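Local coordinates for tubulin-like protein CetZ2 (Haloferax volcanii, PDB 4B45) that binds GTP as a tubulin-like cytoskeletal protein and takes part in controlling archaeal cell shape, at residues I97-G102 / V125-L130; P234-N239 / T276-G281. All coordinates share one frame; numbering follows the deposited sequence.

Interaction 1: residues I97-G102 / V125-L130; sequences IFVVAG and VPVYVL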
# COMPACT_ATOMS: atom_id res chain seq x y z
N ILE A 97 8.53 6.87 -4.84
CA ILE A 97 8.15 7.52 -3.59
C ILE A 97 6.71 7.19 -3.24
O ILE A 97 5.81 7.33 -4.08
CB ILE A 97 8.30 9.07 -3.67
CG1 ILE A 97 9.76 9.46 -3.91
CG2 ILE A 97 7.80 9.72 -2.37
CD1 ILE A 97 9.95 10.95 -4.11
N PHE A 98 6.49 6.72 -2.02
CA PHE A 98 5.13 6.43 -1.55
C PHE A 98 4.64 7.51 -0.59
O PHE A 98 5.26 7.75 0.44
CB PHE A 98 5.08 5.08 -0.83
CG PHE A 98 4.92 3.89 -1.75
CD1 PHE A 98 3.66 3.47 -2.13
CD2 PHE A 98 6.03 3.19 -2.21
CE1 PHE A 98 3.50 2.36 -2.96
CE2 PHE A 98 5.88 2.09 -3.04
CZ PHE A 98 4.61 1.68 -3.41
N VAL A 99 3.55 8.19 -0.95
CA VAL A 99 2.88 9.07 0.01
C VAL A 99 1.82 8.23 0.72
O VAL A 99 0.84 7.81 0.11
CB VAL A 99 2.23 10.32 -0.65
CG1 VAL A 99 1.34 11.05 0.35
CG2 VAL A 99 3.30 11.27 -1.19
N VAL A 100 2.02 7.97 2.02
CA VAL A 100 1.12 7.08 2.76
C VAL A 100 0.09 7.88 3.58
O VAL A 100 0.46 8.70 4.41
CB VAL A 100 1.93 6.17 3.71
CG1 VAL A 100 1.07 5.11 4.33
CG2 VAL A 100 3.12 5.54 2.97
N ALA A 101 -1.20 7.64 3.34
CA ALA A 101 -2.25 8.42 3.99
C ALA A 101 -3.55 7.67 4.26
O ALA A 101 -3.97 6.81 3.48
CB ALA A 101 -2.55 9.66 3.19
N GLY A 102 -4.18 8.01 5.38
CA GLY A 102 -5.57 7.67 5.62
C GLY A 102 -6.41 8.66 4.85
O GLY A 102 -6.34 9.86 5.09
N VAL A 125 11.12 9.71 -10.66
CA VAL A 125 10.57 8.41 -10.28
C VAL A 125 9.07 8.48 -10.04
O VAL A 125 8.53 9.56 -9.78
CB VAL A 125 11.29 7.85 -9.03
CG1 VAL A 125 12.74 7.53 -9.37
CG2 VAL A 125 11.22 8.85 -7.89
N PRO A 126 8.38 7.33 -10.14
CA PRO A 126 6.94 7.40 -9.86
C PRO A 126 6.65 7.84 -8.43
O PRO A 126 7.38 7.49 -7.49
CB PRO A 126 6.45 5.96 -10.10
CG PRO A 126 7.69 5.12 -10.18
CD PRO A 126 8.75 6.02 -10.72
N VAL A 127 5.58 8.61 -8.28
CA VAL A 127 5.03 8.95 -6.97
C VAL A 127 3.71 8.19 -6.78
O VAL A 127 2.75 8.40 -7.52
CB VAL A 127 4.84 10.46 -6.81
CG1 VAL A 127 4.36 10.79 -5.40
CG2 VAL A 127 6.15 11.19 -7.12
N TYR A 128 3.70 7.28 -5.82
CA TYR A 128 2.53 6.47 -5.53
C TYR A 128 1.90 6.95 -4.23
O TYR A 128 2.61 7.42 -3.35
CB TYR A 128 2.93 5.01 -5.35
CG TYR A 128 3.61 4.40 -6.56
CD1 TYR A 128 3.05 4.54 -7.82
CD2 TYR A 128 4.81 3.70 -6.43
CE1 TYR A 128 3.68 3.99 -8.94
CE2 TYR A 128 5.44 3.16 -7.55
CZ TYR A 128 4.86 3.30 -8.80
OH TYR A 128 5.47 2.75 -9.92
N VAL A 129 0.58 6.82 -4.12
CA VAL A 129 -0.09 7.01 -2.85
C VAL A 129 -0.50 5.64 -2.33
O VAL A 129 -1.15 4.86 -3.03
CB VAL A 129 -1.34 7.92 -2.97
CG1 VAL A 129 -2.18 7.87 -1.67
CG2 VAL A 129 -0.93 9.35 -3.29
N LEU A 130 -0.08 5.34 -1.10
CA LEU A 130 -0.61 4.18 -0.39
C LEU A 130 -1.76 4.72 0.45
O LEU A 130 -1.54 5.37 1.49
CB LEU A 130 0.49 3.53 0.46
CG LEU A 130 0.14 2.32 1.32
CD1 LEU A 130 -0.48 1.17 0.50
CD2 LEU A 130 1.40 1.86 2.06
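Ile-97 to Val-100 pair in parallel with Val-127 to Leu-130, the two β-strands of a β-α-β unit in the Rossmann-like GTPase domain of the tubulin/FtsZ family; helix 107-120 makes the crossover. Five backbone hydrogen bonds hold the pair. Ile-97 and Val-99 each use both N and O, starting with Ile-97 N to Pro-126 O, just ahead of the second strand, at 3.0 Å and ending with Ala-101 N to Leu-130 O at 2.9 Å. Four of the five run nearly along the C=O axis; in the remaining one, Leu-130 N sits above the carbonyl plane of Val-99, 40° out of it. On the far edge of 97-102, Phe-98 and Val-100 bond to strand 3-8.

Apolar packing covers both faces. Ile-97, Val-99, Val-127 and Val-129 share one, where Val-99 and Val-127 both touch Leu-119 of the crossover helix. On the other, Val-100 and Leu-130 lie side by side, CG1 to CD2 at 4.0 Å, with Leu-130 running on to Leu-161 and Val-163 of strand 159-164.

The rings of Phe-98 and Tyr-128 meet obliquely, planes at 51°. One face of the Phe-98 ring receives Tyr-128 CB in a CH-pi contact, 4.0 Å from the ring centroid.

Interaction 2: residues P234-N239 / T276-G281; sequences PNAEDN and TIPRKG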
# COMPACT_ATOMS: atom_id res chain seq x y z
N PRO A 234 8.67 -30.19 0.34
CA PRO A 234 10.04 -30.15 -0.18
C PRO A 234 10.08 -30.53 -1.65
O PRO A 234 10.97 -30.08 -2.37
CB PRO A 234 10.76 -31.22 0.65
CG PRO A 234 9.67 -32.11 1.14
CD PRO A 234 8.53 -31.20 1.41
N ASN A 235 9.13 -31.35 -2.08
CA ASN A 235 9.02 -31.73 -3.47
C ASN A 235 8.17 -30.73 -4.23
O ASN A 235 7.01 -30.50 -3.87
CB ASN A 235 8.41 -33.13 -3.60
CG ASN A 235 8.57 -33.72 -4.99
OD1 ASN A 235 9.36 -33.22 -5.80
ND2 ASN A 235 7.82 -34.78 -5.27
N ALA A 236 8.75 -30.12 -5.26
CA ALA A 236 8.07 -29.11 -6.06
C ALA A 236 6.79 -29.63 -6.72
O ALA A 236 5.79 -28.93 -6.76
CB ALA A 236 9.02 -28.55 -7.12
N GLU A 237 6.82 -30.86 -7.23
CA GLU A 237 5.63 -31.48 -7.82
C GLU A 237 4.41 -31.53 -6.89
O GLU A 237 3.27 -31.43 -7.35
CB GLU A 237 5.95 -32.89 -8.34
CG GLU A 237 4.95 -33.40 -9.37
CD GLU A 237 5.33 -34.76 -9.92
OE1 GLU A 237 5.89 -35.56 -9.14
OE2 GLU A 237 5.09 -35.02 -11.12
N ASP A 238 4.64 -31.67 -5.58
CA ASP A 238 3.51 -31.69 -4.64
C ASP A 238 2.89 -30.32 -4.45
O ASP A 238 1.83 -30.20 -3.85
CB ASP A 238 3.93 -32.18 -3.26
CG ASP A 238 4.47 -33.58 -3.27
OD1 ASP A 238 4.01 -34.39 -4.10
OD2 ASP A 238 5.36 -33.85 -2.44
N ASN A 239 3.54 -29.28 -4.96
CA ASN A 239 3.10 -27.92 -4.65
C ASN A 239 2.38 -27.26 -5.80
O ASN A 239 2.14 -26.06 -5.79
CB ASN A 239 4.30 -27.06 -4.22
CG ASN A 239 4.91 -27.53 -2.91
OD1 ASN A 239 4.19 -27.93 -1.99
ND2 ASN A 239 6.23 -27.47 -2.81
N THR A 276 11.18 -25.80 -4.29
CA THR A 276 9.80 -26.19 -4.00
C THR A 276 8.78 -25.61 -4.98
O THR A 276 7.62 -26.02 -5.02
CB THR A 276 9.41 -25.80 -2.56
OG1 THR A 276 9.17 -24.39 -2.48
CG2 THR A 276 10.51 -26.21 -1.58
N ILE A 277 9.21 -24.65 -5.79
CA ILE A 277 8.32 -23.95 -6.71
C ILE A 277 8.27 -24.65 -8.07
O ILE A 277 9.25 -24.60 -8.82
CB ILE A 277 8.80 -22.51 -6.91
CG1 ILE A 277 8.87 -21.79 -5.56
CG2 ILE A 277 7.90 -21.77 -7.88
CD1 ILE A 277 8.96 -20.28 -5.66
N PRO A 278 7.14 -25.30 -8.40
CA PRO A 278 7.02 -26.11 -9.61
C PRO A 278 6.79 -25.28 -10.87
O PRO A 278 6.01 -24.33 -10.86
CB PRO A 278 5.78 -26.98 -9.33
CG PRO A 278 4.95 -26.16 -8.37
CD PRO A 278 5.92 -25.35 -7.56
N ARG A 279 7.47 -25.67 -11.95
CA ARG A 279 7.34 -24.99 -13.23
C ARG A 279 5.89 -24.95 -13.71
O ARG A 279 5.39 -23.91 -14.12
CB ARG A 279 8.21 -25.68 -14.28
CG ARG A 279 7.99 -25.16 -15.69
CD ARG A 279 8.92 -25.87 -16.68
NE ARG A 279 8.68 -25.41 -18.03
CZ ARG A 279 9.32 -25.88 -19.10
NH1 ARG A 279 10.23 -26.83 -18.96
NH2 ARG A 279 9.03 -25.40 -20.31
N LYS A 280 5.23 -26.10 -13.69
CA LYS A 280 3.87 -26.17 -14.21
C LYS A 280 2.89 -25.38 -13.33
O LYS A 280 1.92 -24.77 -13.82
CB LYS A 280 3.43 -27.62 -14.37
CG LYS A 280 1.99 -27.77 -14.80
CD LYS A 280 1.85 -28.70 -15.98
CE LYS A 280 2.22 -28.01 -17.28
NZ LYS A 280 1.97 -28.93 -18.44
N GLY A 281 3.15 -25.37 -12.02
CA GLY A 281 2.33 -24.58 -11.11
C GLY A 281 2.37 -23.10 -11.44
O GLY A 281 1.32 -22.44 -11.56
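The backbones of 234-239 and 276-281 come closest where Ala-236 CA lies 4.0 Å from Thr-276 CA, and there Ala-236 CA also makes a CA-H...O contact of 3.3 Å to Thr-276 O. That same carbonyl takes the one hydrogen bond of the contact, from Asn-239 ND2 at 3.0 Å. The bond is close to straight at the hydrogen (165°), and the acceptor lies nearly in the Asn-239 amide plane. ND2 also bonds to Ser-233 O, so two carbonyls fix the rotation of the amide.

In the C-terminal domain of this tubulin-like protein, the contact brings together two helix starts: Asn-239 occupies the N-cap position before helix 240-252, though its side chain makes no capping bond, and Pro-278 that before helix 279-293. An alanine in place of Asn-239 would probably leave Thr-276 O and Ser-233 O without this shared donor and weaken the tie between the two helix starts.

Pro-278 lays its ring against the turn closed by the bond from Asn-239 N to Ala-236 O, with CB 3.2 Å from Ala-236 O and CD 4.1 Å from Asn-239 CB. Ala-236 CB faces the Thr-276 carbonyl, and Thr-276 CG2 reaches 4.0 Å from Pro-234 O.

How the interactions relate
Interaction 1 comes first along the chain and lies deep in the GTPase domain; interaction 2 follows in the C-terminal domain. Their centres are 36 Å apart and their nearest atoms about 22 Å, so they do not touch. The strand pair lies near the nucleotide: the side chain of Ala-101 is about 7 Å from the bound GTP analogue and about 4 Å from Gly-108, and that of Val-100 about 4 Å from Gly-12, both GTP-binding residues. Interaction 2 lies away from the nucleotide site, its centre about 30 Å from the centre of the chain, against 8 Å for the centre of interaction 1. One contact is strand pairing, the other joins two loops that lead into helices.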